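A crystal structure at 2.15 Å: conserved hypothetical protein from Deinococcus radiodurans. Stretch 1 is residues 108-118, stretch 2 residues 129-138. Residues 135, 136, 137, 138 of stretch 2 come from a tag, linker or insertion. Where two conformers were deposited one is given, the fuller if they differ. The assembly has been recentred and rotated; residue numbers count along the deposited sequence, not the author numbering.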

# COMPACT_ATOMS: atom_id res chain seq x y z
N LEU A 108 3.22 3.40 -0.43
CA LEU A 108 2.87 2.17 0.27
C LEU A 108 2.71 2.40 1.76
O LEU A 108 1.72 2.03 2.36
N ARG A 109 3.65 3.13 2.34
CA ARG A 109 3.55 3.57 3.74
C ARG A 109 2.39 4.51 3.94
O ARG A 109 1.70 4.41 4.94
N GLY A 110 2.14 5.38 2.96
CA GLY A 110 1.01 6.29 3.05
C GLY A 110 -0.35 5.60 3.08
O GLY A 110 -1.30 6.05 3.78
N SER A 111 -0.48 4.52 2.29
CA SER A 111 -1.74 3.77 2.17
C SER A 111 -2.06 3.12 3.54
O SER A 111 -3.15 3.26 4.06
N TYR A 112 -1.06 2.45 4.12
CA TYR A 112 -1.08 1.95 5.51
C TYR A 112 -1.54 3.01 6.51
O TYR A 112 -2.45 2.76 7.29
N LEU A 113 -0.90 4.18 6.51
CA LEU A 113 -1.28 5.27 7.45
C LEU A 113 -2.71 5.74 7.28
O LEU A 113 -3.45 5.95 8.27
N LEU A 114 -3.10 5.90 6.03
CA LEU A 114 -4.44 6.37 5.72
C LEU A 114 -5.43 5.37 6.27
O LEU A 114 -6.44 5.73 6.88
N VAL A 115 -5.18 4.10 6.03
CA VAL A 115 -6.06 3.07 6.54
C VAL A 115 -6.17 3.07 8.07
O VAL A 115 -7.26 2.96 8.60
N THR A 116 -5.05 3.18 8.76
CA THR A 116 -5.08 3.34 10.22
C THR A 116 -5.88 4.54 10.69
O THR A 116 -6.52 4.48 11.73
N LYS A 117 -5.82 5.62 9.93
CA LYS A 117 -6.57 6.82 10.23
C LYS A 117 -8.05 6.66 9.93
O LYS A 117 -8.88 7.02 10.73
N LYS A 118 -8.38 6.11 8.77
CA LYS A 118 -9.79 6.06 8.35
C LYS A 118 -10.56 4.88 8.94
O LYS A 118 -11.76 5.02 9.18
N GLY A 129 -1.82 0.19 19.33
CA GLY A 129 -0.55 0.83 19.10
C GLY A 129 -0.26 1.10 17.62
O GLY A 129 0.87 0.86 17.15
N LEU A 130 -1.22 1.66 16.89
CA LEU A 130 -0.95 2.08 15.52
C LEU A 130 -0.37 3.49 15.53
O LEU A 130 -0.97 4.35 16.15
N PRO A 131 0.77 3.73 14.84
CA PRO A 131 1.42 5.03 14.98
C PRO A 131 0.82 6.16 14.14
O PRO A 131 0.22 5.91 13.09
N ASP A 132 0.94 7.40 14.63
CA ASP A 132 0.52 8.62 13.90
C ASP A 132 1.33 8.81 12.61
O ASP A 132 0.77 9.14 11.58
N SER A 133 2.64 8.59 12.68
CA SER A 133 3.55 8.67 11.49
C SER A 133 4.52 7.51 11.52
O SER A 133 4.63 6.81 12.55
N LEU A 134 5.26 7.33 10.42
CA LEU A 134 6.27 6.25 10.26
C LEU A 134 7.74 6.78 10.15
O LEU A 134 8.03 7.75 9.44
N GLU A 135 8.60 6.07 10.88
CA GLU A 135 10.04 6.30 10.97
C GLU A 135 10.68 5.49 9.88
O GLU A 135 10.03 4.66 9.26
N GLY A 136 11.97 5.71 9.68
CA GLY A 136 12.69 5.05 8.58
C GLY A 136 12.38 5.68 7.22
O GLY A 136 12.46 5.01 6.16
N GLY A 137 11.97 6.95 7.22
CA GLY A 137 12.04 7.76 6.02
C GLY A 137 13.51 7.99 5.67
O GLY A 137 14.39 8.13 6.56
N SER A 138 13.79 8.02 4.37
CA SER A 138 15.16 8.23 3.92
C SER A 138 15.50 9.73 3.92
O SER A 138 14.62 10.59 3.76

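A chain without regular secondary structure can still pack closely against a helix if its apolar side chains meet one helical face and its exposed carbonyls find donors there. The segment 129-138 of this Deinococcus radiodurans protein illustrates the principle. It runs past the helix 108-118 antiparallel in register, Leu130 lying near Thr116, Ser133 near Leu113 and Leu134 near Arg109, and the two stretches together bury 541 Å².

The contact draws on one face of the helix, with Arg109, Tyr112, Leu113 and Thr116 all directing their CA-to-CB bonds toward the other segment, whereas Ser111, Leu114, Val115 and Lys118 are out of its reach. From the other side Leu130 and Leu134 point in, both with chi1 m and chi2 t. In the apolar part, Leu134 contributes the largest covered area of any residue here: its CD1 lies 3.8 Å from CD1 of Leu113, itself an m, t rotamer, and 4.0 Å from CD1 of Tyr112. The Tyr112 side chain, with chi1 t, reaches across toward the loop, where its OH comes within 3.9 Å of CD2 of Leu130 and, equally, 3.9 Å of CD of Pro131, which meets the ring at its edge. Leu130 also reaches Thr116, with its CD1 3.9 Å from the threonine CB. Pro131 points sideways, yet its backbone joins the packing: CD2 of Leu113 sits 3.6 Å from O of Pro131 and 3.6 Å from O of Asp132, van der Waals neighbours of a methyl group.

Polar contacts flank this apolar centre. Toward the start of the helix segment, Arg109 (chi1 m, chi2 t) stretches out to the carbonyl of Glu135, a tag residue. NH1 of Arg109 donates to O of Glu135 at 2.7 Å with a favourable angle of 155°, while NH2 of Arg109 makes a weak bond to the same O at 3.1 Å. The acceptor lies near the guanidinium plane, where the N-H bonds point; O of tag residue Gly136 instead sits over one face.

Toward the other end, Lys117 leaves the helix sideways, but the end of its side chain comes nearer, with chi1 m, chi2 m and chi3 t. NZ of Lys117 donates to O of Asp132 at 3.1 Å and forms a salt bridge with OD1 of Asp132 at 3.3 Å, whose hydrogen bond is weak. The Asp132 CA-to-CB bond points away, and its chi1 t rotamer accompanies a carboxylate that comes nearer. Thr116, chi1 p, turns its hydroxyl inward to the helix: OG1 of Thr116 donates to O of Leu113 at 2.7 Å.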

# COMPACT_ATOMS: atom_id res chain seq x y z
CB LEU A 108 3.88 1.10 -0.07
CG LEU A 108 3.75 -0.25 0.63
CD1 LEU A 108 2.36 -0.89 0.48
CD2 LEU A 108 4.82 -1.14 0.11
CB ARG A 109 4.83 4.25 4.20
CG ARG A 109 5.95 3.27 4.30
CD ARG A 109 7.31 3.93 4.58
NE ARG A 109 8.02 3.02 5.47
CZ ARG A 109 8.61 3.37 6.61
NH1 ARG A 109 8.68 4.67 6.95
NH2 ARG A 109 9.15 2.41 7.37
CB SER A 111 -1.63 2.71 1.06
OG SER A 111 -2.82 1.94 0.96
CB TYR A 112 0.31 1.40 5.92
CG TYR A 112 0.46 1.02 7.38
CD1 TYR A 112 0.81 1.97 8.31
CD2 TYR A 112 0.20 -0.28 7.83
CE1 TYR A 112 0.88 1.66 9.65
CE2 TYR A 112 0.31 -0.63 9.15
CZ TYR A 112 0.66 0.35 10.07
OH TYR A 112 0.79 0.05 11.39
CB LEU A 113 -0.34 6.45 7.34
CG LEU A 113 0.99 6.20 8.04
CD1 LEU A 113 2.06 7.27 7.56
CD2 LEU A 113 0.82 6.21 9.56
CB LEU A 114 -4.56 6.52 4.20
CG LEU A 114 -5.80 6.90 3.43
CD1 LEU A 114 -5.34 7.45 2.03
CD2 LEU A 114 -6.72 5.70 3.27
CB VAL A 115 -5.76 1.67 5.96
CG1 VAL A 115 -6.59 0.63 6.65
CG2 VAL A 115 -6.01 1.64 4.45
CB THR A 116 -3.69 3.36 10.86
OG1 THR A 116 -2.98 4.53 10.49
CG2 THR A 116 -2.83 2.20 10.42
CB LYS A 117 -6.01 8.05 9.52
CG LYS A 117 -4.66 8.54 10.00
CD LYS A 117 -4.48 8.39 11.49
CE LYS A 117 -3.35 9.27 12.03
NZ LYS A 117 -2.26 9.55 11.08
CB LYS A 118 -9.93 6.07 6.82
CG LYS A 118 -11.39 6.06 6.32
CD LYS A 118 -12.05 7.46 6.52
CE LYS A 118 -13.58 7.36 6.71
NZ LYS A 118 -14.00 6.89 8.11
CB LEU A 130 -2.25 2.09 14.71
CG LEU A 130 -2.96 0.74 14.65
CD1 LEU A 130 -4.25 0.86 13.86
CD2 LEU A 130 -2.04 -0.36 14.08
CB PRO A 131 2.84 4.73 14.58
CG PRO A 131 2.66 3.75 13.46
CD PRO A 131 1.54 2.85 13.93
CB ASP A 132 0.67 9.88 14.78
CG ASP A 132 0.15 11.18 14.09
OD1 ASP A 132 -1.01 11.24 13.59
OD2 ASP A 132 0.91 12.16 14.07
CB SER A 133 4.34 10.00 11.47
OG SER A 133 5.17 10.15 12.64
CB LEU A 134 5.97 5.35 9.05
CG LEU A 134 4.62 4.64 9.08
CD1 LEU A 134 4.14 4.13 7.68
CD2 LEU A 134 4.62 3.52 10.11
CB GLU A 135 10.60 5.75 12.30
CG GLU A 135 11.06 6.74 13.34
CD GLU A 135 11.92 6.04 14.38
OE1 GLU A 135 11.51 4.93 14.82
OE2 GLU A 135 13.00 6.56 14.74
CB SER A 138 15.41 7.57 2.54
OG SER A 138 16.24 6.41 2.68